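Local coordinates for cell division control protein Cdc48 (Mycobacterium smegmatis, PDB 5E7P), which probably binds and hydrolyses ATP as a AAA-family ATPase, with ADP bound in two pockets of the chain, at residues Val105-Ala110 and Pro185-Ser190; Ile587-Ala591 and Val606-Leu610; Leu391-Arg397 and Ala419-Phe425. All blocks are in the same frame, centred on the assembly; numbering follows the deposited sequence.

Interaction 1. Residues Val105-Ala110 and Pro185-Ser190; sequences VTVYGA and PPGTVS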
loop_
_atom_site.group_PDB
_atom_site.type_symbol
_atom_site.label_atom_id
_atom_site.label_comp_id
_atom_site.label_asym_id
_atom_site.label_seq_id
_atom_site.Cartn_x
_atom_site.Cartn_y
_atom_site.Cartn_z
ATOM N N VAL A 105 13.404 -11.576 0.458
ATOM C CA VAL A 105 14.253 -10.402 0.331
ATOM C C VAL A 105 13.493 -9.159 0.771
ATOM O O VAL A 105 12.294 -9.035 0.530
ATOM C CB VAL A 105 14.779 -10.233 -1.116
ATOM C CG1 VAL A 105 13.632 -9.965 -2.087
ATOM C CG2 VAL A 105 15.826 -9.126 -1.191
ATOM N N THR A 106 14.185 -8.255 1.452
ATOM C CA THR A 106 13.596 -6.976 1.809
ATOM C C THR A 106 13.588 -6.075 0.579
ATOM O O THR A 106 14.628 -5.852 -0.048
ATOM C CB THR A 106 14.369 -6.286 2.948
ATOM O OG1 THR A 106 14.401 -7.143 4.096
ATOM C CG2 THR A 106 13.698 -4.972 3.324
ATOM N N VAL A 107 12.408 -5.575 0.227
ATOM C CA VAL A 107 12.266 -4.702 -0.930
ATOM C C VAL A 107 11.721 -3.345 -0.514
ATOM O O VAL A 107 10.547 -3.219 -0.182
ATOM C CB VAL A 107 11.332 -5.311 -1.991
ATOM C CG1 VAL A 107 11.333 -4.456 -3.249
ATOM C CG2 VAL A 107 11.758 -6.726 -2.315
ATOM N N TYR A 108 12.578 -2.333 -0.524
ATOM C CA TYR A 108 12.154 -0.980 -0.190
ATOM C C TYR A 108 11.559 -0.288 -1.407
ATOM O O TYR A 108 11.833 -0.667 -2.546
ATOM C CB TYR A 108 13.334 -0.162 0.338
ATOM C CG TYR A 108 13.860 -0.625 1.679
ATOM C CD1 TYR A 108 13.252 -0.219 2.862
ATOM C CD2 TYR A 108 14.963 -1.467 1.764
ATOM C CE1 TYR A 108 13.723 -0.638 4.089
ATOM C CE2 TYR A 108 15.443 -1.890 2.987
ATOM C CZ TYR A 108 14.818 -1.472 4.148
ATOM O OH TYR A 108 15.288 -1.888 5.374
ATOM N N GLY A 109 10.734 0.723 -1.163
ATOM C CA GLY A 109 10.274 1.583 -2.234
ATOM C C GLY A 109 11.459 2.358 -2.783
ATOM O O GLY A 109 12.209 2.981 -2.026
ATOM N N ALA A 110 11.638 2.309 -4.098
ATOM C CA ALA A 110 12.753 2.990 -4.748
ATOM C C ALA A 110 12.630 4.503 -4.645
ATOM O O ALA A 110 11.567 5.067 -4.905
ATOM C CB ALA A 110 12.836 2.585 -6.208
ATOM N N PRO A 185 17.231 3.116 -2.509
ATOM C CA PRO A 185 18.462 2.662 -1.846
ATOM C C PRO A 185 19.062 1.412 -2.491
ATOM O O PRO A 185 18.364 0.732 -3.239
ATOM C CB PRO A 185 17.988 2.351 -0.421
ATOM C CG PRO A 185 16.550 2.030 -0.567
ATOM C CD PRO A 185 16.053 2.948 -1.641
ATOM N N PRO A 186 20.350 1.129 -2.224
ATOM C CA PRO A 186 21.023 -0.046 -2.791
ATOM C C PRO A 186 20.332 -1.357 -2.426
ATOM O O PRO A 186 19.664 -1.439 -1.395
ATOM C CB PRO A 186 22.412 0.003 -2.147
ATOM C CG PRO A 186 22.627 1.437 -1.840
ATOM C CD PRO A 186 21.279 1.970 -1.449
ATOM N N GLY A 187 20.498 -2.369 -3.272
ATOM C CA GLY A 187 19.902 -3.670 -3.032
ATOM C C GLY A 187 18.769 -3.976 -3.989
ATOM O O GLY A 187 18.956 -3.977 -5.205
ATOM N N THR A 188 17.590 -4.243 -3.438
ATOM C CA THR A 188 16.417 -4.544 -4.249
ATOM C C THR A 188 15.275 -3.585 -3.932
ATOM O O THR A 188 14.898 -3.408 -2.772
ATOM C CB THR A 188 15.946 -5.994 -4.052
ATOM O OG1 THR A 188 16.959 -6.889 -4.522
ATOM C CG2 THR A 188 14.665 -6.246 -4.829
ATOM N N VAL A 189 14.729 -2.964 -4.973
ATOM C CA VAL A 189 13.702 -1.948 -4.800
ATOM C C VAL A 189 12.494 -2.203 -5.693
ATOM O O VAL A 189 12.581 -2.923 -6.686
ATOM C CB VAL A 189 14.247 -0.545 -5.121
ATOM C CG1 VAL A 189 15.383 -0.179 -4.179
ATOM C CG2 VAL A 189 14.708 -0.479 -6.564
ATOM N N SER A 190 11.365 -1.606 -5.329
ATOM C CA SER A 190 10.155 -1.699 -6.131
ATOM C C SER A 190 9.766 -0.313 -6.631
ATOM O O SER A 190 9.921 0.676 -5.913
ATOM C CB SER A 190 9.015 -2.294 -5.308
ATOM O OG SER A 190 8.750 -1.491 -4.171
HETATM O O HOH W 1 17.434 -4.857 -0.348
#
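Y108 and V189 pair as neighbours on parallel strands, with G109 beside S190. The S190 amide donates to Y108 O (3.0 Å, N-H...O 155°), and A110 N donates to S190 O, also at 3.0 Å and nearly straight at 172°. At the leading end the pairing slackens: Y108 N reaches T188 O only through a weak bond of 3.4 Å, and a water takes over, donating to T106 O and accepting from T188 N. V107 lies across the backbone of the second strand: with CG1 anti to the backbone N (chi1 -173°), that methyl rests 3.5 Å from S190 N, while CG2 meets the T188 methyl CG2 at 3.9 Å. On the side where Y108 and V189 point, the methylene CB of Y108 touches P185 CG, and A110 CB sits 3.6 Å from V189 CB. Strand 108-109, which follows strand 98-104 of what is probably the double-psi barrel of the CDC48-type N-terminal domain, forms one edge of a small mixed sheet, with 188-190 in the middle and 138-140 at the other edge. Further out, V105 and V107 pack on A57 of strand 57-61, V107 also reaches V138, and V189 shares backbone bonds with M139. The peptide bond before P185 is cis, and S190 OG is bonded to Q192 NE2.

Interaction 2. Residues Ile587-Ala591 and Val606-Leu610; sequences IDALA and VVASL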
loop_
_atom_site.group_PDB
_atom_site.type_symbol
_atom_site.label_atom_id
_atom_site.label_comp_id
_atom_site.label_asym_id
_atom_site.label_seq_id
_atom_site.Cartn_x
_atom_site.Cartn_y
_atom_site.Cartn_z
ATOM N N ILE A 587 -1.807 1.771 21.830
ATOM C CA ILE A 587 -2.416 2.937 22.461
ATOM C C ILE A 587 -1.839 3.205 23.857
ATOM O O ILE A 587 -1.945 4.314 24.379
ATOM C CB ILE A 587 -3.966 2.775 22.515
ATOM C CG1 ILE A 587 -4.653 4.041 23.039
ATOM C CG2 ILE A 587 -4.354 1.556 23.336
ATOM C CD1 ILE A 587 -4.490 5.245 22.144
ATOM N N ASP A 588 -1.211 2.195 24.453
ATOM C CA ASP A 588 -0.594 2.358 25.768
ATOM C C ASP A 588 0.633 3.270 25.723
ATOM O O ASP A 588 0.925 3.981 26.685
ATOM C CB ASP A 588 -0.225 1.001 26.374
ATOM C CG ASP A 588 0.662 0.174 25.461
ATOM O OD1 ASP A 588 0.290 -0.029 24.284
ATOM O OD2 ASP A 588 1.736 -0.267 25.924
ATOM N N ALA A 589 1.349 3.250 24.603
ATOM C CA ALA A 589 2.511 4.117 24.437
ATOM C C ALA A 589 2.065 5.541 24.122
ATOM O O ALA A 589 2.683 6.510 24.558
ATOM C CB ALA A 589 3.423 3.588 23.341
ATOM N N LEU A 590 0.981 5.655 23.364
ATOM C CA LEU A 590 0.450 6.955 22.974
ATOM C C LEU A 590 -0.152 7.675 24.177
ATOM O O LEU A 590 -0.061 8.899 24.286
ATOM C CB LEU A 590 -0.598 6.786 21.872
ATOM C CG LEU A 590 -0.709 7.878 20.805
ATOM C CD1 LEU A 590 -1.434 7.341 19.581
ATOM C CD2 LEU A 590 -1.420 9.108 21.342
ATOM N N ALA A 591 -0.762 6.911 25.080
ATOM C CA ALA A 591 -1.381 7.487 26.272
ATOM C C ALA A 591 -1.166 6.629 27.519
ATOM O O ALA A 591 -2.088 5.957 27.981
ATOM C CB ALA A 591 -2.867 7.720 26.037
ATOM N N VAL A 606 -0.168 15.699 24.994
ATOM C CA VAL A 606 -0.614 14.717 24.009
ATOM C C VAL A 606 -1.883 14.006 24.473
ATOM O O VAL A 606 -2.867 13.927 23.734
ATOM C CB VAL A 606 0.480 13.668 23.706
ATOM C CG1 VAL A 606 -0.079 12.557 22.843
ATOM C CG2 VAL A 606 1.672 14.318 23.023
ATOM N N VAL A 607 -1.852 13.498 25.702
ATOM C CA VAL A 607 -2.995 12.794 26.279
ATOM C C VAL A 607 -4.223 13.702 26.394
ATOM O O VAL A 607 -5.329 13.318 26.004
ATOM C CB VAL A 607 -2.649 12.200 27.661
ATOM C CG1 VAL A 607 -3.892 11.650 28.332
ATOM C CG2 VAL A 607 -1.586 11.121 27.524
ATOM N N ALA A 608 -4.021 14.906 26.922
ATOM C CA ALA A 608 -5.104 15.877 27.044
ATOM C C ALA A 608 -5.673 16.224 25.673
ATOM O O ALA A 608 -6.886 16.371 25.509
ATOM C CB ALA A 608 -4.622 17.134 27.756
ATOM N N SER A 609 -4.790 16.347 24.688
ATOM C CA SER A 609 -5.214 16.605 23.318
ATOM C C SER A 609 -5.966 15.396 22.775
ATOM O O SER A 609 -6.951 15.539 22.052
ATOM C CB SER A 609 -4.012 16.921 22.426
ATOM O OG SER A 609 -4.423 17.212 21.102
ATOM N N LEU A 610 -5.494 14.207 23.136
ATOM C CA LEU A 610 -6.128 12.967 22.706
ATOM C C LEU A 610 -7.555 12.863 23.244
ATOM O O LEU A 610 -8.490 12.571 22.497
ATOM C CB LEU A 610 -5.300 11.762 23.154
ATOM C CG LEU A 610 -5.752 10.402 22.628
ATOM C CD1 LEU A 610 -5.886 10.446 21.116
ATOM C CD2 LEU A 610 -4.773 9.317 23.053
#
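L610 puts one methyl, CD2, in the midst of three residues from the short helix 587-590 and its end: L590 CD2 is 3.8 Å away, A591 CB 3.9 Å and I587 CD1 4.2 Å. The reach is set on both sides, because L610 carries CG anti to its backbone N (chi1 -173°) and I587 extends CG1 in the same sense, its terminal methyl coming closer than its CB bond direction suggests. V606 adds CG1 against L590 CD2 at 4.0 Å, the two side chains crossing at about a right angle. This half is buried, and its side-chain contacts are all apolar, with no hydrogen bond between the segments; L584 of strand 580-585 touches both L590 and L610, and F571 of helix 563-576 touches L610.

The V607 side is the more open one. Its CG2 still rests on A591, 3.8 Å from CA, where the chain is leaving helical geometry, but V607 is itself partly exposed and A608 beyond it faces solvent. D588 and A589 also turn from the partner helix, D588 OD1 having a weak bond to T629 OG1.

The two helices belong to the connection between the neighbouring parallel strands 580-585 and 623-629, a beta-alpha-beta crossover of the P-loop AAA core. Helix 587-590 follows closely on the Walker B strand 580-585, and I587 lies about 8 Å, side chain to side chain, from the ADP-binding K532.

Interaction 3. Residues Leu391-Arg397 and Ala419-Phe425; sequences LPDATAR and ADHTPGF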
loop_
_atom_site.group_PDB
_atom_site.type_symbol
_atom_site.label_atom_id
_atom_site.label_comp_id
_atom_site.label_asym_id
_atom_site.label_seq_id
_atom_site.Cartn_x
_atom_site.Cartn_y
_atom_site.Cartn_z
ATOM N N LEU A 391 -9.398 3.021 -0.316
ATOM C CA LEU A 391 -9.429 1.930 -1.285
ATOM C C LEU A 391 -10.846 1.750 -1.808
ATOM O O LEU A 391 -11.812 1.932 -1.067
ATOM C CB LEU A 391 -8.979 0.609 -0.648
ATOM C CG LEU A 391 -7.533 0.391 -0.194
ATOM C CD1 LEU A 391 -7.447 -0.873 0.646
ATOM C CD2 LEU A 391 -6.592 0.302 -1.379
ATOM N N PRO A 392 -10.974 1.385 -3.092
ATOM C CA PRO A 392 -12.291 1.098 -3.665
ATOM C C PRO A 392 -12.843 -0.230 -3.154
ATOM O O PRO A 392 -12.120 -1.228 -3.148
ATOM C CB PRO A 392 -11.997 0.998 -5.165
ATOM C CG PRO A 392 -10.561 0.592 -5.245
ATOM C CD PRO A 392 -9.892 1.273 -4.088
ATOM N N ASP A 393 -14.104 -0.249 -2.728
ATOM C CA ASP A 393 -14.757 -1.519 -2.425
ATOM C C ASP A 393 -15.131 -2.223 -3.726
ATOM O O ASP A 393 -14.871 -1.698 -4.811
ATOM C CB ASP A 393 -15.977 -1.337 -1.512
ATOM C CG ASP A 393 -17.036 -0.415 -2.100
ATOM O OD1 ASP A 393 -17.010 -0.126 -3.316
ATOM O OD2 ASP A 393 -17.917 0.018 -1.327
ATOM N N ALA A 394 -15.738 -3.402 -3.618
ATOM C CA ALA A 394 -16.096 -4.191 -4.794
ATOM C C ALA A 394 -16.944 -3.397 -5.794
ATOM O O ALA A 394 -16.733 -3.479 -7.002
ATOM C CB ALA A 394 -16.810 -5.471 -4.379
ATOM N N THR A 395 -17.895 -2.624 -5.280
ATOM C CA THR A 395 -18.745 -1.795 -6.129
ATOM C C THR A 395 -17.924 -0.732 -6.855
ATOM O O THR A 395 -18.039 -0.562 -8.072
ATOM C CB THR A 395 -19.849 -1.101 -5.315
ATOM O OG1 THR A 395 -20.601 -2.084 -4.595
ATOM C CG2 THR A 395 -20.777 -0.336 -6.236
ATOM N N ALA A 396 -17.095 -0.021 -6.098
ATOM C CA ALA A 396 -16.232 1.009 -6.664
ATOM C C ALA A 396 -15.261 0.428 -7.690
ATOM O O ALA A 396 -14.963 1.061 -8.704
ATOM C CB ALA A 396 -15.476 1.732 -5.560
ATOM N N ARG A 397 -14.773 -0.780 -7.429
ATOM C CA ARG A 397 -13.858 -1.440 -8.354
ATOM C C ARG A 397 -14.529 -1.744 -9.693
ATOM O O ARG A 397 -13.912 -1.607 -10.749
ATOM C CB ARG A 397 -13.262 -2.711 -7.738
ATOM C CG ARG A 397 -12.341 -2.443 -6.558
ATOM C CD ARG A 397 -11.450 -3.637 -6.235
ATOM N NE ARG A 397 -12.195 -4.810 -5.786
ATOM C CZ ARG A 397 -12.584 -5.015 -4.531
ATOM N NH1 ARG A 397 -12.315 -4.118 -3.592
ATOM N NH2 ARG A 397 -13.251 -6.113 -4.212
ATOM N N ALA A 419 -14.254 -7.698 -10.098
ATOM C CA ALA A 419 -14.249 -6.769 -8.973
ATOM C C ALA A 419 -14.279 -7.514 -7.642
ATOM O O ALA A 419 -13.610 -7.124 -6.684
ATOM C CB ALA A 419 -15.424 -5.809 -9.070
ATOM N N ASP A 420 -15.056 -8.591 -7.589
ATOM C CA ASP A 420 -15.174 -9.396 -6.378
ATOM C C ASP A 420 -13.871 -10.109 -6.038
ATOM O O ASP A 420 -13.627 -10.445 -4.880
ATOM C CB ASP A 420 -16.303 -10.421 -6.515
ATOM C CG ASP A 420 -17.674 -9.824 -6.255
ATOM O OD1 ASP A 420 -17.784 -8.911 -5.407
ATOM O OD2 ASP A 420 -18.648 -10.278 -6.891
ATOM N N HIS A 421 -13.036 -10.337 -7.048
ATOM C CA HIS A 421 -11.801 -11.093 -6.862
ATOM C C HIS A 421 -10.555 -10.214 -6.852
ATOM O O HIS A 421 -9.439 -10.699 -7.060
ATOM C CB HIS A 421 -11.679 -12.194 -7.920
ATOM C CG HIS A 421 -12.566 -13.374 -7.664
ATOM N ND1 HIS A 421 -13.940 -13.277 -7.626
ATOM C CD2 HIS A 421 -12.273 -14.672 -7.420
ATOM C CE1 HIS A 421 -14.457 -14.468 -7.376
ATOM N NE2 HIS A 421 -13.466 -15.332 -7.247
ATOM N N THR A 422 -10.746 -8.923 -6.607
ATOM C CA THR A 422 -9.618 -8.007 -6.489
ATOM C C THR A 422 -9.653 -7.127 -5.237
ATOM O O THR A 422 -9.482 -5.916 -5.341
ATOM C CB THR A 422 -9.514 -7.076 -7.720
ATOM O OG1 THR A 422 -10.777 -6.436 -7.951
ATOM C CG2 THR A 422 -9.108 -7.860 -8.956
ATOM N N PRO A 423 -9.867 -7.719 -4.048
ATOM C CA PRO A 423 -9.804 -6.829 -2.887
ATOM C C PRO A 423 -8.364 -6.380 -2.648
ATOM O O PRO A 423 -7.429 -7.104 -2.995
ATOM C CB PRO A 423 -10.288 -7.718 -1.742
ATOM C CG PRO A 423 -9.873 -9.091 -2.154
ATOM C CD PRO A 423 -10.026 -9.132 -3.651
ATOM N N GLY A 424 -8.193 -5.191 -2.082
ATOM C CA GLY A 424 -6.869 -4.636 -1.872
ATOM C C GLY A 424 -6.289 -4.001 -3.122
ATOM O O GLY A 424 -5.177 -3.471 -3.099
ATOM N N PHE A 425 -7.042 -4.056 -4.218
ATOM C CA PHE A 425 -6.613 -3.450 -5.476
ATOM C C PHE A 425 -6.931 -1.958 -5.534
ATOM O O PHE A 425 -7.857 -1.486 -4.878
ATOM C CB PHE A 425 -7.277 -4.150 -6.662
ATOM C CG PHE A 425 -6.521 -5.337 -7.169
ATOM C CD1 PHE A 425 -6.262 -6.418 -6.343
ATOM C CD2 PHE A 425 -6.092 -5.385 -8.483
ATOM C CE1 PHE A 425 -5.571 -7.518 -6.816
ATOM C CE2 PHE A 425 -5.401 -6.481 -8.962
ATOM C CZ PHE A 425 -5.139 -7.550 -8.128
HETATM O O HOH W 2 -9.569 -2.193 -3.073
#
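R397 grips the carbonyl of A419 side-on, giving two nitrogens to one oxygen: NH2 donates to A419 O over 2.7 Å and NE to A419 O over 2.9 Å. Both bonds run close to the guanidinium plane, and the NE bond uses a lone pair in the carbonyl plane. That oxygen stands near the end of helix 415-420, and two donors probably make up for bonds the helix no longer supplies; T422 N adds a weak one. A bend at chi3 (-65°) turns the guanidinium group so that NH1 looks back at its own segment, making a weak bond of 2.9 Å to P392 O. T422 O and P423 CA lie over one face and A394 CA over the other, which probably restrains the group's tilt. T422 O is close to NE but badly angled for a bond; it accepts instead from F425 N, across a type II turn with G424 at positive phi.

A water donates to both P392 O (2.7 Å) and F425 O (2.6 Å), joining the two carbonyls. T422 OG1 is bonded to I418 O, and G424 O receives S470 OG. D393 caps helix 394-404, its OD1 taking A396 N at 2.8 Å, while OD2 forms a salt bridge with R544.

Strand 385-388, at the edge of the first AAA sheet, leads into this loop, a passage from sheet to following helices as in other AAA ATPases. Helix 394-404 packs beside helix 415-420 through A394, R397 and A419, and F425 and T422 lean on L430 of helix 427-448; M403 and V427, on those flanking helices, line the first ADP pocket.

In the fold
From the N terminus, interaction 1 comes first: its strand pairing closes a loop of 74 residues and ties the exit of the probable double-psi barrel to the rest of the N-terminal region. Interaction 3 follows, closing a 21-residue excursion, about half helix and without strand, that joins the edge of the first AAA sheet to the helices beyond it. Interaction 2 is last and shortest, 14 residues, within the core of the second AAA unit. The three run in series, neither nesting nor crossing, and none touches another: interactions 1 and 3, on opposite sides of the chain's centre, have centres about 27 Å apart, and interaction 2 lies about 34 Å, centre to centre, from each.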